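Local coordinates for protein 3-methylaspartate ammonia-lyase (Citrobacter amalonaticus, PDB 1KKO) that catalyses the reversible, magnesium-dependent anti elimination of ammonia from L-threo-3-methylaspartate to give mesaconate, a step in glutamate breakdown, at residues R221-R226 with E264-P269; K183-G188 with P229-T234; R216-R221 with L235-Y240. One frame throughout, in Å; residues are numbered along the deposited sequence.

Contact 1. Residues R221-R226 with E264-P269; sequences RILSLR and EAQGLP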
loop_
_atom_site.group_PDB
_atom_site.type_symbol
_atom_site.label_atom_id
_atom_site.label_comp_id
_atom_site.label_asym_id
_atom_site.label_seq_id
_atom_site.Cartn_x
_atom_site.Cartn_y
_atom_site.Cartn_z
ATOM N N ARG A 221 -15.922 7.872 -19.672
ATOM C CA ARG A 221 -16.093 7.559 -18.260
ATOM C C ARG A 221 -15.712 8.745 -17.397
ATOM O O ARG A 221 -16.406 9.078 -16.439
ATOM C CB ARG A 221 -15.239 6.353 -17.874
ATOM C CG ARG A 221 -15.622 5.722 -16.554
ATOM C CD ARG A 221 -16.984 5.035 -16.590
ATOM N NE ARG A 221 -17.241 4.254 -15.390
ATOM C CZ ARG A 221 -18.401 3.683 -15.107
ATOM N NH1 ARG A 221 -19.431 3.799 -15.942
ATOM N NH2 ARG A 221 -18.541 3.000 -13.984
ATOM N N ILE A 222 -14.592 9.372 -17.735
ATOM C CA ILE A 222 -14.121 10.552 -17.024
ATOM C C ILE A 222 -15.142 11.681 -17.134
ATOM O O ILE A 222 -15.521 12.270 -16.127
ATOM C CB ILE A 222 -12.740 10.994 -17.560
ATOM C CG1 ILE A 222 -11.668 9.974 -17.160
ATOM C CG2 ILE A 222 -12.380 12.381 -17.046
ATOM C CD1 ILE A 222 -10.402 10.068 -17.994
ATOM N N LEU A 223 -15.588 11.969 -18.353
ATOM C CA LEU A 223 -16.539 13.056 -18.570
ATOM C C LEU A 223 -17.889 12.767 -17.912
ATOM O O LEU A 223 -18.560 13.690 -17.452
ATOM C CB LEU A 223 -16.695 13.352 -20.067
ATOM C CG LEU A 223 -15.426 13.896 -20.738
ATOM C CD1 LEU A 223 -15.595 13.980 -22.249
ATOM C CD2 LEU A 223 -15.050 15.250 -20.161
ATOM N N SER A 224 -18.268 11.494 -17.834
ATOM C CA SER A 224 -19.536 11.097 -17.211
ATOM C C SER A 224 -19.501 11.122 -15.678
ATOM O O SER A 224 -20.416 11.642 -15.036
ATOM C CB SER A 224 -19.922 9.687 -17.664
ATOM O OG SER A 224 -21.103 9.249 -17.013
ATOM N N LEU A 225 -18.447 10.557 -15.094
ATOM C CA LEU A 225 -18.366 10.391 -13.641
ATOM C C LEU A 225 -17.810 11.580 -12.854
ATOM O O LEU A 225 -18.082 11.708 -11.659
ATOM C CB LEU A 225 -17.536 9.144 -13.305
ATOM C CG LEU A 225 -18.247 7.792 -13.379
ATOM C CD1 LEU A 225 -18.835 7.543 -14.750
ATOM C CD2 LEU A 225 -17.277 6.684 -12.994
ATOM N N ARG A 226 -17.032 12.448 -13.492
ATOM C CA ARG A 226 -16.395 13.536 -12.751
ATOM C C ARG A 226 -17.418 14.423 -12.041
ATOM O O ARG A 226 -18.483 14.721 -12.590
ATOM C CB ARG A 226 -15.499 14.373 -13.656
ATOM C CG ARG A 226 -16.234 15.197 -14.687
ATOM C CD ARG A 226 -15.306 15.935 -15.620
ATOM N NE ARG A 226 -16.041 16.614 -16.679
ATOM C CZ ARG A 226 -15.477 17.304 -17.659
ATOM N NH1 ARG A 226 -14.159 17.423 -17.733
ATOM N NH2 ARG A 226 -16.241 17.882 -18.578
ATOM N N GLU A 264 -10.330 10.350 -29.847
ATOM C CA GLU A 264 -11.011 9.500 -28.877
ATOM C C GLU A 264 -10.848 10.029 -27.444
ATOM O O GLU A 264 -11.621 9.669 -26.557
ATOM C CB GLU A 264 -10.503 8.057 -28.967
ATOM C CG GLU A 264 -10.376 7.500 -30.380
ATOM C CD GLU A 264 -11.678 7.491 -31.165
ATOM O OE1 GLU A 264 -11.613 7.317 -32.403
ATOM O OE2 GLU A 264 -12.758 7.647 -30.558
ATOM N N ALA A 265 -9.859 10.897 -27.238
ATOM C CA ALA A 265 -9.577 11.449 -25.912
ATOM C C ALA A 265 -10.488 12.621 -25.540
ATOM O O ALA A 265 -10.468 13.078 -24.395
ATOM C CB ALA A 265 -8.122 11.857 -25.815
ATOM N N GLN A 266 -11.265 13.116 -26.508
ATOM C CA GLN A 266 -12.228 14.198 -26.277
ATOM C C GLN A 266 -11.648 15.415 -25.548
ATOM O O GLN A 266 -12.252 15.941 -24.612
ATOM C CB GLN A 266 -13.450 13.668 -25.528
ATOM C CG GLN A 266 -14.148 12.556 -26.275
ATOM C CD GLN A 266 -15.441 12.128 -25.632
ATOM O OE1 GLN A 266 -16.477 12.762 -25.837
ATOM N NE2 GLN A 266 -15.402 11.036 -24.874
ATOM N N GLY A 267 -10.474 15.862 -25.978
ATOM C CA GLY A 267 -9.875 17.056 -25.411
ATOM C C GLY A 267 -8.901 16.831 -24.263
ATOM O O GLY A 267 -8.195 17.749 -23.868
ATOM N N LEU A 268 -8.866 15.618 -23.718
ATOM C CA LEU A 268 -7.929 15.288 -22.650
ATOM C C LEU A 268 -6.581 14.997 -23.304
ATOM O O LEU A 268 -6.533 14.265 -24.286
ATOM C CB LEU A 268 -8.427 14.063 -21.880
ATOM C CG LEU A 268 -9.834 14.196 -21.284
ATOM C CD1 LEU A 268 -10.309 12.898 -20.644
ATOM C CD2 LEU A 268 -9.889 15.327 -20.282
ATOM N N PRO A 269 -5.487 15.555 -22.788
ATOM C CA PRO A 269 -4.172 15.282 -23.378
ATOM C C PRO A 269 -3.877 13.796 -23.370
ATOM O O PRO A 269 -4.252 13.113 -22.418
ATOM C CB PRO A 269 -3.206 16.025 -22.460
ATOM C CG PRO A 269 -4.028 17.027 -21.723
ATOM C CD PRO A 269 -5.401 16.456 -21.627
#

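Contact 2. Residues K183-G188 with P229-T234; sequences KMILKG and PRYHPT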
loop_
_atom_site.group_PDB
_atom_site.type_symbol
_atom_site.label_atom_id
_atom_site.label_comp_id
_atom_site.label_asym_id
_atom_site.label_seq_id
_atom_site.Cartn_x
_atom_site.Cartn_y
_atom_site.Cartn_z
ATOM N N LYS A 183 -11.952 4.159 -9.702
ATOM C CA LYS A 183 -11.235 4.504 -8.482
ATOM C C LYS A 183 -10.463 5.798 -8.658
ATOM O O LYS A 183 -10.492 6.684 -7.812
ATOM C CB LYS A 183 -10.229 3.412 -8.122
ATOM C CG LYS A 183 -10.795 2.112 -7.619
ATOM C CD LYS A 183 -9.618 1.247 -7.194
ATOM C CE LYS A 183 -9.998 -0.085 -6.587
ATOM N NZ LYS A 183 -8.736 -0.849 -6.316
HETATM N N MSE A 184 -9.774 5.900 -9.783
HETATM C CA MSE A 184 -8.933 7.051 -10.065
HETATM C C MSE A 184 -9.742 8.328 -10.245
HETATM O O MSE A 184 -9.323 9.393 -9.803
HETATM C CB MSE A 184 -8.067 6.763 -11.275
HETATM C CG MSE A 184 -6.936 5.831 -10.915
HETATM SE SE MSE A 184 -5.892 5.260 -12.424
HETATM C CE MSE A 184 -5.308 3.550 -11.814
ATOM N N ILE A 185 -10.909 8.215 -10.869
ATOM C CA ILE A 185 -11.786 9.377 -11.011
ATOM C C ILE A 185 -12.302 9.793 -9.630
ATOM O O ILE A 185 -12.290 10.975 -9.280
ATOM C CB ILE A 185 -12.965 9.076 -11.956
ATOM C CG1 ILE A 185 -12.464 8.860 -13.382
ATOM C CG2 ILE A 185 -13.995 10.193 -11.890
ATOM C CD1 ILE A 185 -13.448 8.144 -14.272
ATOM N N LEU A 186 -12.725 8.818 -8.826
ATOM C CA LEU A 186 -13.209 9.119 -7.477
ATOM C C LEU A 186 -12.158 9.838 -6.655
ATOM O O LEU A 186 -12.495 10.649 -5.800
ATOM C CB LEU A 186 -13.644 7.858 -6.728
ATOM C CG LEU A 186 -14.973 7.248 -7.164
ATOM C CD1 LEU A 186 -15.246 5.933 -6.470
ATOM C CD2 LEU A 186 -16.099 8.237 -6.901
ATOM N N LYS A 187 -10.887 9.509 -6.884
ATOM C CA LYS A 187 -9.786 10.106 -6.124
ATOM C C LYS A 187 -9.033 11.216 -6.873
ATOM O O LYS A 187 -7.930 11.595 -6.484
ATOM C CB LYS A 187 -8.858 9.006 -5.602
ATOM C CG LYS A 187 -9.572 8.178 -4.534
ATOM C CD LYS A 187 -8.742 7.089 -3.913
ATOM C CE LYS A 187 -9.458 6.468 -2.724
ATOM N NZ LYS A 187 -8.733 5.268 -2.178
ATOM N N GLY A 188 -9.660 11.745 -7.928
ATOM C CA GLY A 188 -9.178 12.911 -8.650
ATOM C C GLY A 188 -7.764 12.814 -9.177
ATOM O O GLY A 188 -7.022 13.795 -9.187
ATOM N N PRO A 229 -16.646 19.965 -13.873
ATOM C CA PRO A 229 -16.011 20.115 -15.186
ATOM C C PRO A 229 -14.589 20.632 -15.067
ATOM O O PRO A 229 -13.895 20.773 -16.070
ATOM C CB PRO A 229 -16.890 21.156 -15.891
ATOM C CG PRO A 229 -18.102 21.268 -15.080
ATOM C CD PRO A 229 -17.721 20.952 -13.678
ATOM N N ARG A 230 -14.166 20.917 -13.843
ATOM C CA ARG A 230 -12.806 21.359 -13.590
ATOM C C ARG A 230 -11.830 20.182 -13.688
ATOM O O ARG A 230 -10.631 20.388 -13.863
ATOM C CB ARG A 230 -12.709 21.993 -12.205
ATOM C CG ARG A 230 -13.603 23.213 -12.019
ATOM C CD ARG A 230 -13.427 23.900 -10.673
ATOM N NE ARG A 230 -13.832 23.051 -9.554
ATOM C CZ ARG A 230 -15.092 22.817 -9.200
ATOM N NH1 ARG A 230 -16.098 23.361 -9.875
ATOM N NH2 ARG A 230 -15.350 22.029 -8.164
ATOM N N TYR A 231 -12.344 18.957 -13.577
ATOM C CA TYR A 231 -11.493 17.762 -13.636
ATOM C C TYR A 231 -11.180 17.414 -15.082
ATOM O O TYR A 231 -12.034 16.915 -15.804
ATOM C CB TYR A 231 -12.164 16.580 -12.931
ATOM C CG TYR A 231 -11.306 15.332 -12.879
ATOM C CD1 TYR A 231 -10.042 15.348 -12.298
ATOM C CD2 TYR A 231 -11.756 14.142 -13.423
ATOM C CE1 TYR A 231 -9.262 14.201 -12.251
ATOM C CE2 TYR A 231 -10.989 13.002 -13.380
ATOM C CZ TYR A 231 -9.744 13.038 -12.790
ATOM O OH TYR A 231 -8.995 11.887 -12.768
ATOM N N HIS A 232 -9.929 17.645 -15.473
ATOM C CA HIS A 232 -9.486 17.491 -16.853
ATOM C C HIS A 232 -8.140 16.776 -16.829
ATOM O O HIS A 232 -7.097 17.385 -17.090
ATOM C CB HIS A 232 -9.342 18.888 -17.478
ATOM C CG HIS A 232 -9.210 18.896 -18.971
ATOM N ND1 HIS A 232 -7.998 19.021 -19.610
ATOM C CD2 HIS A 232 -10.146 18.853 -19.948
ATOM C CE1 HIS A 232 -8.189 19.021 -20.919
ATOM N NE2 HIS A 232 -9.484 18.918 -21.150
ATOM N N PRO A 233 -8.142 15.490 -16.498
ATOM C CA PRO A 233 -6.878 14.764 -16.362
ATOM C C PRO A 233 -6.216 14.454 -17.692
ATOM O O PRO A 233 -6.812 14.564 -18.759
ATOM C CB PRO A 233 -7.312 13.459 -15.703
ATOM C CG PRO A 233 -8.667 13.255 -16.245
ATOM C CD PRO A 233 -9.293 14.622 -16.199
ATOM N N THR A 234 -4.958 14.055 -17.601
ATOM C CA THR A 234 -4.208 13.597 -18.763
ATOM C C THR A 234 -4.310 12.088 -18.876
ATOM O O THR A 234 -4.298 11.386 -17.865
ATOM C CB THR A 234 -2.748 14.017 -18.610
ATOM O OG1 THR A 234 -2.667 15.429 -18.812
ATOM C CG2 THR A 234 -1.845 13.410 -19.679
#

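Contact 3. Residues R216-R221 with L235-Y240; sequences RWLSDR and LHIDVY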
loop_
_atom_site.group_PDB
_atom_site.type_symbol
_atom_site.label_atom_id
_atom_site.label_comp_id
_atom_site.label_asym_id
_atom_site.label_seq_id
_atom_site.Cartn_x
_atom_site.Cartn_y
_atom_site.Cartn_z
ATOM N N ARG A 216 -11.886 5.786 -26.000
ATOM C CA ARG A 216 -13.196 6.418 -26.036
ATOM C C ARG A 216 -13.971 6.109 -24.760
ATOM O O ARG A 216 -14.609 6.991 -24.178
ATOM C CB ARG A 216 -13.980 5.941 -27.261
ATOM C CG ARG A 216 -15.335 6.607 -27.418
ATOM C CD ARG A 216 -15.259 8.101 -27.556
ATOM N NE ARG A 216 -16.464 8.757 -27.069
ATOM C CZ ARG A 216 -16.965 9.873 -27.578
ATOM N NH1 ARG A 216 -16.362 10.476 -28.597
ATOM N NH2 ARG A 216 -18.072 10.388 -27.062
ATOM N N TRP A 217 -13.916 4.850 -24.336
ATOM C CA TRP A 217 -14.583 4.441 -23.111
ATOM C C TRP A 217 -14.016 5.237 -21.941
ATOM O O TRP A 217 -14.746 5.704 -21.074
ATOM C CB TRP A 217 -14.402 2.952 -22.842
ATOM C CG TRP A 217 -15.019 2.579 -21.546
ATOM C CD1 TRP A 217 -16.320 2.236 -21.331
ATOM C CD2 TRP A 217 -14.394 2.598 -20.260
ATOM N NE1 TRP A 217 -16.538 2.008 -19.995
ATOM C CE2 TRP A 217 -15.370 2.222 -19.314
ATOM C CE3 TRP A 217 -13.097 2.866 -19.809
ATOM C CZ2 TRP A 217 -15.094 2.127 -17.949
ATOM C CZ3 TRP A 217 -12.830 2.772 -18.458
ATOM C CH2 TRP A 217 -13.819 2.397 -17.547
ATOM N N LEU A 218 -12.697 5.388 -21.943
ATOM C CA LEU A 218 -11.977 6.073 -20.881
ATOM C C LEU A 218 -12.354 7.547 -20.784
ATOM O O LEU A 218 -12.718 8.036 -19.712
ATOM C CB LEU A 218 -10.481 5.902 -21.132
ATOM C CG LEU A 218 -9.510 6.703 -20.278
ATOM C CD1 LEU A 218 -9.699 6.392 -18.807
ATOM C CD2 LEU A 218 -8.104 6.379 -20.733
ATOM N N SER A 219 -12.283 8.265 -21.898
ATOM C CA SER A 219 -12.658 9.674 -21.872
ATOM C C SER A 219 -14.154 9.839 -21.552
ATOM O O SER A 219 -14.531 10.738 -20.804
ATOM C CB SER A 219 -12.275 10.382 -23.165
ATOM O OG SER A 219 -12.852 9.750 -24.279
ATOM N N ASP A 220 -14.994 8.966 -22.101
ATOM C CA ASP A 220 -16.425 8.997 -21.779
ATOM C C ASP A 220 -16.642 8.820 -20.270
ATOM O O ASP A 220 -17.445 9.525 -19.662
ATOM C CB ASP A 220 -17.179 7.873 -22.501
ATOM C CG ASP A 220 -17.640 8.254 -23.898
ATOM O OD1 ASP A 220 -17.653 9.453 -24.233
ATOM O OD2 ASP A 220 -18.007 7.392 -24.719
ATOM N N ARG A 221 -15.922 7.872 -19.672
ATOM C CA ARG A 221 -16.093 7.559 -18.260
ATOM C C ARG A 221 -15.712 8.745 -17.397
ATOM O O ARG A 221 -16.406 9.078 -16.439
ATOM C CB ARG A 221 -15.239 6.353 -17.874
ATOM C CG ARG A 221 -15.622 5.722 -16.554
ATOM C CD ARG A 221 -16.984 5.035 -16.590
ATOM N NE ARG A 221 -17.241 4.254 -15.390
ATOM C CZ ARG A 221 -18.401 3.683 -15.107
ATOM N NH1 ARG A 221 -19.431 3.799 -15.942
ATOM N NH2 ARG A 221 -18.541 3.000 -13.984
ATOM N N LEU A 235 -4.425 11.594 -20.104
ATOM C CA LEU A 235 -4.466 10.163 -20.370
ATOM C C LEU A 235 -3.075 9.682 -20.747
ATOM O O LEU A 235 -2.388 10.302 -21.552
ATOM C CB LEU A 235 -5.453 9.856 -21.491
ATOM C CG LEU A 235 -6.845 10.464 -21.312
ATOM C CD1 LEU A 235 -7.744 9.986 -22.447
ATOM C CD2 LEU A 235 -7.428 10.112 -19.949
ATOM N N HIS A 236 -2.656 8.574 -20.149
ATOM C CA HIS A 236 -1.325 8.021 -20.379
ATOM C C HIS A 236 -1.526 6.516 -20.383
ATOM O O HIS A 236 -1.949 5.926 -19.386
ATOM C CB HIS A 236 -0.405 8.509 -19.262
ATOM C CG HIS A 236 1.001 7.999 -19.298
ATOM N ND1 HIS A 236 2.047 8.737 -18.789
ATOM C CD2 HIS A 236 1.529 6.818 -19.693
ATOM C CE1 HIS A 236 3.158 8.029 -18.871
ATOM N NE2 HIS A 236 2.873 6.858 -19.411
ATOM N N ILE A 237 -1.275 5.910 -21.535
ATOM C CA ILE A 237 -1.495 4.492 -21.744
ATOM C C ILE A 237 -0.211 3.853 -22.243
ATOM O O ILE A 237 0.440 4.380 -23.138
ATOM C CB ILE A 237 -2.644 4.292 -22.755
ATOM C CG1 ILE A 237 -3.964 4.799 -22.149
ATOM C CG2 ILE A 237 -2.745 2.828 -23.182
ATOM C CD1 ILE A 237 -5.114 4.932 -23.146
ATOM N N ASP A 238 0.161 2.730 -21.628
ATOM C CA ASP A 238 1.377 1.996 -21.965
ATOM C C ASP A 238 0.999 0.792 -22.810
ATOM O O ASP A 238 0.204 -0.067 -22.387
ATOM C CB ASP A 238 2.072 1.530 -20.685
ATOM C CG ASP A 238 3.481 0.989 -20.911
ATOM O OD1 ASP A 238 3.901 0.683 -22.067
ATOM O OD2 ASP A 238 4.242 0.838 -19.919
ATOM N N VAL A 239 1.582 0.727 -24.001
ATOM C CA VAL A 239 1.241 -0.317 -24.961
ATOM C C VAL A 239 2.313 -1.374 -25.193
ATOM O O VAL A 239 2.162 -2.218 -26.071
ATOM C CB VAL A 239 0.783 0.287 -26.289
ATOM C CG1 VAL A 239 -0.362 1.254 -26.054
ATOM C CG2 VAL A 239 1.928 0.997 -26.995
ATOM N N TYR A 240 3.393 -1.348 -24.424
ATOM C CA TYR A 240 4.352 -2.454 -24.431
ATOM C C TYR A 240 4.781 -2.909 -25.811
ATOM O O TYR A 240 4.908 -4.112 -26.068
ATOM C CB TYR A 240 3.778 -3.637 -23.635
ATOM C CG TYR A 240 3.726 -3.298 -22.179
ATOM C CD1 TYR A 240 2.630 -2.646 -21.651
ATOM C CD2 TYR A 240 4.798 -3.563 -21.346
ATOM C CE1 TYR A 240 2.577 -2.294 -20.325
ATOM C CE2 TYR A 240 4.758 -3.218 -20.004
ATOM C CZ TYR A 240 3.645 -2.579 -19.508
ATOM O OH TYR A 240 3.593 -2.218 -18.180
#

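Contact 1. Residues R221-R226 with E264-P269
The side-chain amide of Gln266 turns a face to Leu223, whose CD1 lies over it at 3.9 Å from Gln266 CD and equally far from OE1 and NE2. The N-H edge of that amide is used for polar contacts: NE2 donates to Asp220 OD1 and to Ser219 OG on the same helix, which fixes how the amide is turned above the methyl. On its other branch, Leu223 CD2 stands 3.1 Å above the guanidinium plane of Arg226, toward the rim, while Arg226 NH1 bonds to Tyr231 O. Leu223 thus gives one methyl to each of two flat polar groups.

The contact joins the C-terminal end of helix 209-225 to the loop between helix 251-260 and strand 270-273 of the TIM barrel. A type I' turn from Ala265 to Leu268, closed by Leu268 N to Ala265 O at 3.1 Å, presents Gln266 and Leu268 to the helix, with Gly267 at a phi of 93° that favours glycine.

Deeper in, Leu268 and Ile222 cross obliquely. Leu268 CD1 lies 3.9 Å from Ile222 CD1 and 4.2 Å from Ile222 CG2, so one methyl touches both branches of the isoleucine. Leu268 also packs on Ser219 and on Leu235 of the neighbouring strand.

Contact 2. Residues K183-G188 with P229-T234
Tyr231 reaches across to Gly188 and the last turn of helix 179-186, and its side chain accounts for nearly all of the contact. From CB the ring is sent outward from the 229-234 loop because CG stands anti to the backbone N (chi1 -177°). One face of the ring is covered from its own segment, Pro233 CD lying 3.6 Å above its centre, and Ile222 of helix 209-225 packs nearby.

Farther out, the ring meets the helix end. CE1 of Tyr231 is 3.7 Å from Gly188 C and 3.8 Å from Gly188 O, an oblique approach on the side of the ring away from Pro233. Across the ring from CE1, Tyr231 CE2 comes within 4.4 Å of Ile185 CG2, also obliquely and more loosely. At the tip, Tyr231 OH passes 4.1 Å from Ile185 CA and 3.9 Å from Met184 O, too far for a hydrogen bond to that carbonyl, and donates instead to Val189 O just beyond the segment.

The helix ends here in a Schellman motif. Gly188 takes the positive phi (55°) of the C-prime residue, Gly188 N binds Ile185 O at 3.1 Å, and Val189 N binds Met184 O. Met184 is modelled as selenomethionine, and the end of its side chain leads away from the tyrosine, coming about 6 Å from the side chain of the substrate-binding Gln172.

The chemistry is that of an aromatic ring set obliquely beside the Gly188 backbone and an Ile185 methyl, with a single polar grip at its end: the phenol hydroxyl is satisfied by the carbonyl of Val189, the residue whose N-H closes the Schellman motif, while the rest of the ring contributes dispersion contacts.

Contact 3. Residues R216-R221 with L235-Y240
Helix 209-225 lies over the extended strand 234-238 without a backbone hydrogen bond between them, and Leu218 on the helix meets Leu235 and Ile237, two residues apart and both directed at it.

Leu218 and Leu235 reach toward each other tip to tip, Leu218 CD2 lying 3.9 Å from Leu235 CD2 and 4.0 Å from Leu235 CD1. The helical leucine gets there with CG anti to its own N (chi1 171°). The same CD2 of Leu218 also touches Ile237 CD1, at 4.1 Å, so one methyl spans both strand residues. All three are buried. On the outer surface of the helix, Arg216 and Asp220 form a salt bridge, with NE of Arg216 bonding almost straight (178°) to Asp220 OD2, which it meets from above the carboxylate plane.

The intervening residue, His236, points away from the helix, and its NE2 is hydrogen-bonded to OE1 of Glu273, a magnesium ligand. Past it, Asp238 OD1 accepts from Tyr240 N at 3.2 Å, an Asx turn. Outward residues packed under a helix, with the metal-binding Asp238 at the C-terminal end of the strand, are the layout of the beta/alpha barrel in the enolase superfamily.

The centres of contacts 1 and 2, and of 1 and 3, lie about 9 Å apart; those of 2 and 3, about 13 Å. The chain order is 183-188, then 216-221 and 221-226 on one helix, 229-234, 235-240 and last 264-269. Helix 209-225 supplies one side of contacts 1 and 3; contact 2 joins the earlier helix 179-186 to the loop leading into strand 234-238. A backbone hydrogen bond from Leu235 N to Pro269 O joins strand 234-238 to the residue just before strand 270-273. Together they knit neighbouring helices, loops and strands of the barrel. Arg221, shared by contacts 1 and 3, and residues of contact 2 reach the second subunit; contact 3's strand runs on to the magnesium site.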